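Botulinum neurotoxin type C1 (Clostridium botulinum, PDB 3R4S) binds gangliosides, probably on nerve cells, and this binding is needed for cell entry of the toxin, a zinc protease. Local coordinates at residues 252-257 with 262-267; 274-277 with 283-286; 392-397 with 401-406. One frame throughout, in Å; residues are numbered along the deposited sequence.

Contact 1: 252-257 with 262-267; sequences YYMVNI and RYMYAN. With SLB (N-acetyl-beta-neuraminic acid), chain C.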
loop_
_atom_site.group_PDB
_atom_site.type_symbol
_atom_site.label_atom_id
_atom_site.label_comp_id
_atom_site.label_asym_id
_atom_site.label_seq_id
_atom_site.Cartn_x
_atom_site.Cartn_y
_atom_site.Cartn_z
ATOM N N TYR A 252 -15.184 -4.723 3.633
ATOM C CA TYR A 252 -14.306 -4.317 2.532
ATOM C C TYR A 252 -15.031 -4.322 1.201
ATOM O O TYR A 252 -15.991 -5.079 1.003
ATOM C CB TYR A 252 -13.093 -5.245 2.416
ATOM C CG TYR A 252 -12.108 -5.155 3.566
ATOM C CD1 TYR A 252 -11.200 -4.096 3.662
ATOM C CD2 TYR A 252 -12.078 -6.134 4.546
ATOM C CE1 TYR A 252 -10.282 -4.017 4.723
ATOM C CE2 TYR A 252 -11.176 -6.064 5.609
ATOM C CZ TYR A 252 -10.277 -5.012 5.687
ATOM O OH TYR A 252 -9.393 -4.959 6.749
ATOM N N TYR A 253 -14.569 -3.473 0.289
ATOM C CA TYR A 253 -14.850 -3.669 -1.120
ATOM C C TYR A 253 -13.783 -4.605 -1.695
ATOM O O TYR A 253 -12.580 -4.299 -1.684
ATOM C CB TYR A 253 -14.835 -2.352 -1.875
ATOM C CG TYR A 253 -15.973 -1.420 -1.535
ATOM C CD1 TYR A 253 -17.286 -1.773 -1.820
ATOM C CD2 TYR A 253 -15.732 -0.164 -0.982
ATOM C CE1 TYR A 253 -18.335 -0.921 -1.540
ATOM C CE2 TYR A 253 -16.775 0.704 -0.699
ATOM C CZ TYR A 253 -18.076 0.317 -0.988
ATOM O OH TYR A 253 -19.121 1.163 -0.714
ATOM N N MET A 254 -14.232 -5.751 -2.185
ATOM C CA MET A 254 -13.342 -6.759 -2.727
ATOM C C MET A 254 -13.190 -6.498 -4.212
ATOM O O MET A 254 -14.188 -6.375 -4.925
ATOM C CB MET A 254 -13.933 -8.143 -2.474
ATOM C CG MET A 254 -13.048 -9.310 -2.885
ATOM S SD MET A 254 -13.732 -10.878 -2.308
ATOM C CE MET A 254 -12.662 -12.045 -3.172
ATOM N N VAL A 255 -11.950 -6.406 -4.681
ATOM C CA VAL A 255 -11.698 -6.106 -6.087
ATOM C C VAL A 255 -10.702 -7.081 -6.695
ATOM O O VAL A 255 -9.830 -7.630 -6.011
ATOM C CB VAL A 255 -11.156 -4.678 -6.279
ATOM C CG1 VAL A 255 -12.209 -3.649 -5.893
ATOM C CG2 VAL A 255 -9.884 -4.475 -5.459
ATOM N N ASN A 256 -10.845 -7.307 -7.991
ATOM C CA ASN A 256 -9.873 -8.091 -8.718
ATOM C C ASN A 256 -8.896 -7.129 -9.359
ATOM O O ASN A 256 -9.312 -6.157 -9.994
ATOM C CB ASN A 256 -10.559 -8.936 -9.786
ATOM C CG ASN A 256 -9.632 -9.945 -10.397
ATOM O OD1 ASN A 256 -8.909 -9.645 -11.340
ATOM N ND2 ASN A 256 -9.631 -11.153 -9.850
ATOM N N ILE A 257 -7.602 -7.386 -9.176
ATOM C CA ILE A 257 -6.557 -6.493 -9.680
ATOM C C ILE A 257 -6.662 -6.271 -11.199
ATOM O O ILE A 257 -6.347 -5.190 -11.703
ATOM C CB ILE A 257 -5.143 -6.992 -9.286
ATOM C CG1 ILE A 257 -4.991 -7.005 -7.761
ATOM C CG2 ILE A 257 -4.050 -6.117 -9.923
ATOM C CD1 ILE A 257 -5.422 -5.711 -7.079
ATOM N N ARG A 262 -14.276 -2.360 -11.833
ATOM C CA ARG A 262 -15.511 -3.117 -11.604
ATOM C C ARG A 262 -15.823 -3.229 -10.118
ATOM O O ARG A 262 -14.936 -3.499 -9.300
ATOM C CB ARG A 262 -15.410 -4.528 -12.172
ATOM C CG ARG A 262 -15.016 -4.620 -13.634
ATOM C CD ARG A 262 -16.046 -3.996 -14.533
ATOM N NE ARG A 262 -16.248 -4.795 -15.736
ATOM C CZ ARG A 262 -15.456 -4.757 -16.803
ATOM N NH1 ARG A 262 -14.384 -3.958 -16.828
ATOM N NH2 ARG A 262 -15.736 -5.523 -17.845
ATOM N N TYR A 263 -17.090 -3.042 -9.767
ATOM C CA TYR A 263 -17.527 -3.290 -8.402
ATOM C C TYR A 263 -18.334 -4.580 -8.329
ATOM O O TYR A 263 -18.761 -5.134 -9.349
ATOM C CB TYR A 263 -18.335 -2.114 -7.849
ATOM C CG TYR A 263 -19.678 -1.925 -8.515
ATOM C CD1 TYR A 263 -20.783 -2.671 -8.116
ATOM C CD2 TYR A 263 -19.845 -0.995 -9.543
ATOM C CE1 TYR A 263 -22.018 -2.503 -8.722
ATOM C CE2 TYR A 263 -21.077 -0.813 -10.156
ATOM C CZ TYR A 263 -22.161 -1.573 -9.742
ATOM O OH TYR A 263 -23.387 -1.397 -10.352
ATOM N N MET A 264 -18.537 -5.052 -7.106
ATOM C CA MET A 264 -19.167 -6.335 -6.872
ATOM C C MET A 264 -20.678 -6.166 -6.737
ATOM O O MET A 264 -21.162 -5.327 -5.971
ATOM C CB MET A 264 -18.575 -6.973 -5.614
ATOM C CG MET A 264 -18.578 -8.465 -5.633
ATOM S SD MET A 264 -17.627 -9.199 -4.290
ATOM C CE MET A 264 -16.167 -9.702 -5.206
ATOM N N TYR A 265 -21.420 -6.956 -7.501
ATOM C CA TYR A 265 -22.869 -6.918 -7.423
ATOM C C TYR A 265 -23.407 -8.343 -7.345
ATOM O O TYR A 265 -22.636 -9.297 -7.254
ATOM C CB TYR A 265 -23.448 -6.174 -8.623
ATOM C CG TYR A 265 -24.868 -5.714 -8.410
ATOM C CD1 TYR A 265 -25.219 -4.995 -7.271
ATOM C CD2 TYR A 265 -25.852 -5.992 -9.341
ATOM C CE1 TYR A 265 -26.514 -4.571 -7.067
ATOM C CE2 TYR A 265 -27.150 -5.578 -9.145
ATOM C CZ TYR A 265 -27.477 -4.864 -8.004
ATOM O OH TYR A 265 -28.779 -4.441 -7.807
ATOM N N ALA A 266 -24.726 -8.500 -7.352
ATOM C CA ALA A 266 -25.291 -9.845 -7.312
ATOM C C ALA A 266 -26.635 -9.943 -8.013
ATOM O O ALA A 266 -27.406 -8.985 -8.072
ATOM C CB ALA A 266 -25.385 -10.366 -5.878
ATOM N N ASN A 267 -26.904 -11.132 -8.528
ATOM C CA ASN A 267 -28.049 -11.363 -9.369
ATOM C C ASN A 267 -28.452 -12.827 -9.300
ATOM O O ASN A 267 -27.749 -13.694 -9.812
ATOM C CB ASN A 267 -27.681 -10.994 -10.794
ATOM C CG ASN A 267 -28.846 -10.481 -11.566
ATOM O OD1 ASN A 267 -29.818 -11.206 -11.798
ATOM N ND2 ASN A 267 -28.772 -9.214 -11.970
HETATM C C1 SLB C . -32.229 -6.367 -8.190
HETATM C C2 SLB C . -31.839 -7.210 -7.006
HETATM C C3 SLB C . -30.317 -7.145 -6.825
HETATM C C4 SLB C . -29.856 -8.088 -5.719
HETATM C C5 SLB C . -30.295 -9.494 -6.059
HETATM C C6 SLB C . -31.816 -9.529 -6.241
HETATM C C7 SLB C . -32.207 -10.918 -6.726
HETATM C C8 SLB C . -33.732 -11.107 -6.682
HETATM C C9 SLB C . -34.137 -12.513 -7.113
HETATM C C10 SLB C . -29.370 -11.434 -4.872
HETATM C C11 SLB C . -29.227 -12.084 -3.531
HETATM N N5 SLB C . -30.041 -10.282 -4.860
HETATM O O1A SLB C . -32.030 -6.791 -9.353
HETATM O O1B SLB C . -32.726 -5.243 -7.955
HETATM O O2 SLB C . -32.478 -6.649 -5.856
HETATM O O4 SLB C . -28.430 -8.066 -5.600
HETATM O O6 SLB C . -32.299 -8.559 -7.192
HETATM O O7 SLB C . -31.706 -11.038 -8.071
HETATM O O8 SLB C . -34.231 -10.853 -5.360
HETATM O O9 SLB C . -34.192 -12.544 -8.544
HETATM O O10 SLB C . -28.901 -11.926 -5.893
HETATM O O HOH W 1 -14.790 -5.608 -7.689
HETATM O O HOH W 2 -12.888 -6.162 -9.404
#
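In the C-terminal receptor-binding domain of the toxin, strand 251-256 and strand 262-267, joined by a short loop, meet through M254 and M264. The two strands form no direct hydrogen bond with each other. Their side-chain contact is the methyl CE of M264, which lies 3.9 Å from CB of M254 and about as close to CG and SD of that side chain. M264 bends at its last torsion (chi3 -104°), and this turns CE onto the flank of the extended M254 side chain. M254 itself runs on to W424 and F426, while M264 also packs on I271, F273 and M312. Water takes the place of backbone pairing. One water lies within hydrogen-bonding distance of M254 O (2.9 Å) and R262 O (2.7 Å), with more acceptors in reach than it has protons. A second water accepts from N256 N at 2.7 Å and may make a weak bond to R262 O. At the far end of strand 262-267 sits the sugar. O4 of the N-acetyl-beta-neuraminic acid donates to A266 O at 2.8 Å. The Y265 ring has this O4 above one face, toward the rim, and Y265 OH lies 3.3 Å from C3 of the sugar. Y286, S268 and R269 also bind the sugar. The strand thus runs from a buried methionine contact to a sialic acid site, in a domain assigned to the beta-trefoil clan.

Contact 2: 274-277 with 283-286; sequences NTRR and NEGY. With SLB (N-acetyl-beta-neuraminic acid), chain C.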
loop_
_atom_site.group_PDB
_atom_site.type_symbol
_atom_site.label_atom_id
_atom_site.label_comp_id
_atom_site.label_asym_id
_atom_site.label_seq_id
_atom_site.Cartn_x
_atom_site.Cartn_y
_atom_site.Cartn_z
ATOM N N ASN A 274 -19.870 -5.349 -12.111
ATOM C CA ASN A 274 -20.404 -4.257 -12.920
ATOM C C ASN A 274 -19.421 -3.099 -13.016
ATOM O O ASN A 274 -18.683 -2.822 -12.070
ATOM C CB ASN A 274 -21.713 -3.736 -12.312
ATOM C CG ASN A 274 -22.866 -4.725 -12.440
ATOM O OD1 ASN A 274 -22.769 -5.739 -13.133
ATOM N ND2 ASN A 274 -23.968 -4.425 -11.765
ATOM N N THR A 275 -19.437 -2.404 -14.149
ATOM C CA THR A 275 -18.580 -1.246 -14.357
ATOM C C THR A 275 -18.915 -0.091 -13.398
ATOM O O THR A 275 -20.076 0.291 -13.255
ATOM C CB THR A 275 -18.660 -0.783 -15.813
ATOM O OG1 THR A 275 -18.203 -1.846 -16.658
ATOM C CG2 THR A 275 -17.794 0.442 -16.040
ATOM N N ARG A 276 -17.891 0.436 -12.723
ATOM C CA ARG A 276 -18.043 1.555 -11.793
ATOM C C ARG A 276 -18.535 2.807 -12.505
ATOM O O ARG A 276 -18.120 3.101 -13.627
ATOM C CB ARG A 276 -16.698 1.879 -11.119
ATOM C CG ARG A 276 -16.255 0.860 -10.079
ATOM C CD ARG A 276 -14.832 1.128 -9.502
ATOM N NE ARG A 276 -14.415 -0.065 -8.772
ATOM C CZ ARG A 276 -14.897 -0.407 -7.582
ATOM N NH1 ARG A 276 -15.766 0.383 -6.960
ATOM N NH2 ARG A 276 -14.505 -1.533 -7.003
ATOM N N ARG A 277 -19.402 3.556 -11.841
ATOM C CA ARG A 277 -19.829 4.841 -12.369
ATOM C C ARG A 277 -18.962 5.969 -11.795
ATOM O O ARG A 277 -18.766 7.004 -12.434
ATOM C CB ARG A 277 -21.311 5.071 -12.072
ATOM C CG ARG A 277 -22.231 3.992 -12.664
ATOM C CD ARG A 277 -21.946 3.787 -14.152
ATOM N NE ARG A 277 -22.499 2.534 -14.676
ATOM C CZ ARG A 277 -22.258 2.067 -15.904
ATOM N NH1 ARG A 277 -21.472 2.750 -16.734
ATOM N NH2 ARG A 277 -22.796 0.916 -16.306
ATOM N N ASN A 283 -16.818 3.171 -3.997
ATOM C CA ASN A 283 -18.011 3.416 -3.212
ATOM C C ASN A 283 -19.281 2.862 -3.846
ATOM O O ASN A 283 -20.369 3.412 -3.671
ATOM C CB ASN A 283 -18.149 4.916 -2.917
ATOM C CG ASN A 283 -18.415 5.742 -4.167
ATOM O OD1 ASN A 283 -18.597 5.207 -5.264
ATOM N ND2 ASN A 283 -18.444 7.063 -4.000
ATOM N N GLU A 284 -19.139 1.770 -4.588
ATOM C CA GLU A 284 -20.276 1.175 -5.284
ATOM C C GLU A 284 -20.379 -0.314 -4.994
ATOM O O GLU A 284 -19.372 -0.992 -4.782
ATOM C CB GLU A 284 -20.160 1.400 -6.789
ATOM C CG GLU A 284 -20.164 2.864 -7.195
ATOM C CD GLU A 284 -19.810 3.063 -8.661
ATOM O OE1 GLU A 284 -20.654 2.777 -9.537
ATOM O OE2 GLU A 284 -18.684 3.508 -8.941
ATOM N N GLY A 285 -21.603 -0.823 -4.972
ATOM C CA GLY A 285 -21.807 -2.252 -4.877
ATOM C C GLY A 285 -21.729 -2.810 -3.473
ATOM O O GLY A 285 -21.714 -2.071 -2.488
ATOM N N TYR A 286 -21.676 -4.133 -3.384
ATOM C CA TYR A 286 -21.749 -4.797 -2.097
ATOM C C TYR A 286 -20.378 -4.966 -1.466
ATOM O O TYR A 286 -19.344 -4.946 -2.147
ATOM C CB TYR A 286 -22.442 -6.151 -2.226
ATOM C CG TYR A 286 -23.838 -6.074 -2.800
ATOM C CD1 TYR A 286 -24.760 -5.149 -2.321
ATOM C CD2 TYR A 286 -24.241 -6.937 -3.813
ATOM C CE1 TYR A 286 -26.047 -5.082 -2.847
ATOM C CE2 TYR A 286 -25.517 -6.879 -4.342
ATOM C CZ TYR A 286 -26.419 -5.948 -3.852
ATOM O OH TYR A 286 -27.691 -5.888 -4.376
HETATM C C1 SLB C . -32.229 -6.367 -8.190
HETATM C C2 SLB C . -31.839 -7.210 -7.006
HETATM C C3 SLB C . -30.317 -7.145 -6.825
HETATM C C4 SLB C . -29.856 -8.088 -5.719
HETATM C C5 SLB C . -30.295 -9.494 -6.059
HETATM C C6 SLB C . -31.816 -9.529 -6.241
HETATM C C7 SLB C . -32.207 -10.918 -6.726
HETATM C C8 SLB C . -33.732 -11.107 -6.682
HETATM C C9 SLB C . -34.137 -12.513 -7.113
HETATM C C10 SLB C . -29.370 -11.434 -4.872
HETATM C C11 SLB C . -29.227 -12.084 -3.531
HETATM N N5 SLB C . -30.041 -10.282 -4.860
HETATM O O1A SLB C . -32.030 -6.791 -9.353
HETATM O O1B SLB C . -32.726 -5.243 -7.955
HETATM O O2 SLB C . -32.478 -6.649 -5.856
HETATM O O4 SLB C . -28.430 -8.066 -5.600
HETATM O O6 SLB C . -32.299 -8.559 -7.192
HETATM O O7 SLB C . -31.706 -11.038 -8.071
HETATM O O8 SLB C . -34.231 -10.853 -5.360
HETATM O O9 SLB C . -34.192 -12.544 -8.544
HETATM O O10 SLB C . -28.901 -11.926 -5.893
HETATM O O HOH W 3 -16.778 -0.126 -4.445
HETATM O O HOH W 4 -16.729 3.072 -7.135
#
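E284 meets the backbone of R277 through its carboxylate. The E284 side chain is extended beyond CG (chi2 170°), which carries the carboxylate across to R277 N. R277 N donates to E284 OE1 at 2.7 Å in a nearly straight bond (170°). OE1 receives the bond on its syn lone pair. A weak second bond runs from the same N-H to E284 OE2, at 124°. E284 OE2 also accepts from N278 N, so the carboxylate holds two successive backbone amides. The two segments are the ends of the loop between strands 270-275 and 288-292 of the beta-trefoil-clan domain, and E284 bridges them.

Water carries the next set of bonds. R276 NH1 donates to two waters, both in the plane of its guanidinium. One is 2.8 Å away and also accepts from E284 N. The other accepts from N283 N and can donate to E284 OE2 at 2.7 Å. A water can thus link R276 and E284, whose NH1 and OE2 are 4.7 Å apart. R276 NE bonds to L260 O.

The carboxylate also packs against both arginine stems: E284 OE2 lies 3.4 Å from R276 CB, and OE1 lies beside R277 CB.

Y286 OH is 2.6 Å from O4 of the N-acetyl-beta-neuraminic acid, and this O4 lies at the Y286 ring edge, near its plane.

Contact 3: 392-397 with 401-406; sequences FRLGGD and HNYLVP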
loop_
_atom_site.group_PDB
_atom_site.type_symbol
_atom_site.label_atom_id
_atom_site.label_comp_id
_atom_site.label_asym_id
_atom_site.label_seq_id
_atom_site.Cartn_x
_atom_site.Cartn_y
_atom_site.Cartn_z
ATOM N N PHE A 392 -24.814 -17.252 -18.234
ATOM C CA PHE A 392 -25.797 -17.608 -17.217
ATOM C C PHE A 392 -27.186 -17.132 -17.637
ATOM O O PHE A 392 -27.334 -16.286 -18.521
ATOM C CB PHE A 392 -25.498 -16.917 -15.877
ATOM C CG PHE A 392 -24.209 -17.331 -15.218
ATOM C CD1 PHE A 392 -24.202 -18.310 -14.228
ATOM C CD2 PHE A 392 -23.017 -16.705 -15.543
ATOM C CE1 PHE A 392 -23.016 -18.672 -13.596
ATOM C CE2 PHE A 392 -21.832 -17.057 -14.911
ATOM C CZ PHE A 392 -21.827 -18.038 -13.944
ATOM N N ARG A 393 -28.199 -17.661 -16.960
ATOM C CA ARG A 393 -29.533 -17.087 -16.983
ATOM C C ARG A 393 -29.791 -16.569 -15.578
ATOM O O ARG A 393 -30.003 -17.348 -14.653
ATOM C CB ARG A 393 -30.586 -18.142 -17.336
ATOM C CG ARG A 393 -30.450 -18.732 -18.732
ATOM C CD ARG A 393 -31.624 -19.682 -19.052
ATOM N NE ARG A 393 -31.527 -20.177 -20.424
ATOM C CZ ARG A 393 -30.922 -21.306 -20.770
ATOM N NH1 ARG A 393 -30.362 -22.077 -19.845
ATOM N NH2 ARG A 393 -30.877 -21.666 -22.042
ATOM N N LEU A 394 -29.767 -15.256 -15.418
ATOM C CA LEU A 394 -30.005 -14.652 -14.118
ATOM C C LEU A 394 -31.163 -13.667 -14.198
ATOM O O LEU A 394 -31.456 -13.130 -15.261
ATOM C CB LEU A 394 -28.745 -13.920 -13.636
ATOM C CG LEU A 394 -27.408 -14.670 -13.649
ATOM C CD1 LEU A 394 -26.255 -13.717 -13.300
ATOM C CD2 LEU A 394 -27.444 -15.858 -12.698
ATOM N N GLY A 395 -31.815 -13.430 -13.069
ATOM C CA GLY A 395 -32.824 -12.386 -12.971
ATOM C C GLY A 395 -33.908 -12.378 -14.038
ATOM O O GLY A 395 -34.211 -11.335 -14.618
ATOM N N GLY A 396 -34.500 -13.531 -14.311
ATOM C CA GLY A 396 -35.602 -13.570 -15.258
ATOM C C GLY A 396 -35.234 -13.761 -16.723
ATOM O O GLY A 396 -36.114 -14.055 -17.542
ATOM N N ASP A 397 -33.957 -13.579 -17.057
ATOM C CA ASP A 397 -33.438 -13.930 -18.380
ATOM C C ASP A 397 -34.061 -15.233 -18.871
ATOM O O ASP A 397 -34.055 -16.245 -18.163
ATOM C CB ASP A 397 -31.925 -14.198 -18.323
ATOM C CG ASP A 397 -31.078 -12.936 -18.169
ATOM O OD1 ASP A 397 -29.947 -13.086 -17.634
ATOM O OD2 ASP A 397 -31.515 -11.839 -18.602
ATOM N N HIS A 401 -26.872 -15.064 -20.916
ATOM C CA HIS A 401 -26.067 -13.890 -21.227
ATOM C C HIS A 401 -24.687 -13.981 -20.576
ATOM O O HIS A 401 -24.494 -14.724 -19.618
ATOM C CB HIS A 401 -26.778 -12.612 -20.778
ATOM C CG HIS A 401 -28.089 -12.389 -21.454
ATOM N ND1 HIS A 401 -28.197 -11.817 -22.706
ATOM C CD2 HIS A 401 -29.358 -12.679 -21.067
ATOM C CE1 HIS A 401 -29.468 -11.753 -23.054
ATOM N NE2 HIS A 401 -30.193 -12.267 -22.071
ATOM N N ASN A 402 -23.736 -13.224 -21.114
ATOM C CA ASN A 402 -22.402 -13.142 -20.550
ATOM C C ASN A 402 -22.345 -12.241 -19.315
ATOM O O ASN A 402 -22.818 -11.106 -19.347
ATOM C CB ASN A 402 -21.421 -12.633 -21.605
ATOM C CG ASN A 402 -20.928 -13.736 -22.513
ATOM O OD1 ASN A 402 -20.826 -14.891 -22.101
ATOM N ND2 ASN A 402 -20.606 -13.386 -23.753
ATOM N N TYR A 403 -21.779 -12.767 -18.230
ATOM C CA TYR A 403 -21.502 -11.974 -17.038
ATOM C C TYR A 403 -20.059 -12.189 -16.605
ATOM O O TYR A 403 -19.504 -13.272 -16.784
ATOM C CB TYR A 403 -22.428 -12.364 -15.882
ATOM C CG TYR A 403 -23.905 -12.134 -16.142
ATOM C CD1 TYR A 403 -24.513 -10.930 -15.801
ATOM C CD2 TYR A 403 -24.688 -13.123 -16.723
ATOM C CE1 TYR A 403 -25.864 -10.713 -16.034
ATOM C CE2 TYR A 403 -26.038 -12.921 -16.959
ATOM C CZ TYR A 403 -26.619 -11.716 -16.617
ATOM O OH TYR A 403 -27.953 -11.497 -16.857
ATOM N N LEU A 404 -19.463 -11.151 -16.025
ATOM C CA LEU A 404 -18.133 -11.257 -15.433
ATOM C C LEU A 404 -18.329 -11.686 -13.986
ATOM O O LEU A 404 -18.946 -10.961 -13.209
ATOM C CB LEU A 404 -17.410 -9.906 -15.513
ATOM C CG LEU A 404 -15.947 -9.834 -15.046
ATOM C CD1 LEU A 404 -15.070 -10.791 -15.843
ATOM C CD2 LEU A 404 -15.436 -8.415 -15.182
ATOM N N VAL A 405 -17.816 -12.863 -13.628
ATOM C CA VAL A 405 -18.129 -13.483 -12.343
ATOM C C VAL A 405 -16.871 -14.012 -11.656
ATOM O O VAL A 405 -15.908 -14.368 -12.333
ATOM C CB VAL A 405 -19.108 -14.668 -12.529
ATOM C CG1 VAL A 405 -20.395 -14.188 -13.188
ATOM C CG2 VAL A 405 -18.470 -15.787 -13.372
ATOM N N PRO A 406 -16.875 -14.062 -10.307
ATOM C CA PRO A 406 -15.742 -14.702 -9.636
ATOM C C PRO A 406 -15.842 -16.207 -9.793
ATOM O O PRO A 406 -16.951 -16.764 -9.851
ATOM C CB PRO A 406 -15.931 -14.293 -8.168
ATOM C CG PRO A 406 -17.407 -14.166 -8.007
ATOM C CD PRO A 406 -17.914 -13.629 -9.350
HETATM O O HOH W 5 -30.327 -9.938 -15.226
#
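Y403 meets L394 and D397 across the end of a beta hairpin. L394 CD1 sits over the centre of the Y403 ring, 3.7 Å from the centroid and 9° off the ring normal, in a CH-pi contact. The phenol end is held at its edge. Y403 OH donates to D397 OD1 at 2.7 Å, in the plane of the ring, and OD1 accepts it with its syn lone pair. The turn L394-D397 thus supplies both the group over one face and the acceptor at the phenol end. F392 O, from before the turn, also lies at the ring edge.

The imidazole of H401 comes beside the carboxylate, with its CD2 edge 3.4 Å from D397 CG. F392 packs farther along the strand. Its CB lies against Y403 CD2, and its CE2 reaches V405 CG1 at 3.6 Å.

The next shell fixes D397. With CG anti to its own carbonyl carbon (chi1 -74°), the carboxylate turns back into the turn. OD1 takes a second bond there, from L394 N at 3.1 Å, on the anti side and 29° out of the carboxylate plane. Two donors therefore grip this one oxygen. A water bonds to Y403 OH and weakly to L394 O.

The backbone sets the frame. F392 and H401 are an antiparallel hydrogen-bonded pair, with F392 N to H401 O at 2.9 Å and H401 N to F392 O at 2.7 Å. D397 N bonds to L394 O and closes a type I' turn from L394 to D397, with G395 and G396 at its corners. Outside the two segments, S268 OG bonds to G395 N, and L394 also packs on N267 and Q270. The arrangement is that of a beta hairpin between strands 381-392 and 401-409, with a type I' turn within its connecting loop.

How the contacts relate
Contacts 1 and 2 are neighbours, with centres about 7 Å apart. Strands 262-267 and 270-275 follow each other in the chain and pair side by side, and Y263 N reaches N274 O at 2.8 Å as a probable hydrogen bond. M264 O and Y286 N are also probably bonded. Both contacts reach the same N-acetyl-beta-neuraminic acid, and the rings of Y265 and Y286 meet with planes about 15° apart. Contact 3 lies about 15 Å from contact 1 between centres. It touches contact 1 where N267 packs on L394 and G395. Contacts 2 and 3 do not touch. The L394 side chain is about 7 Å from the sugar.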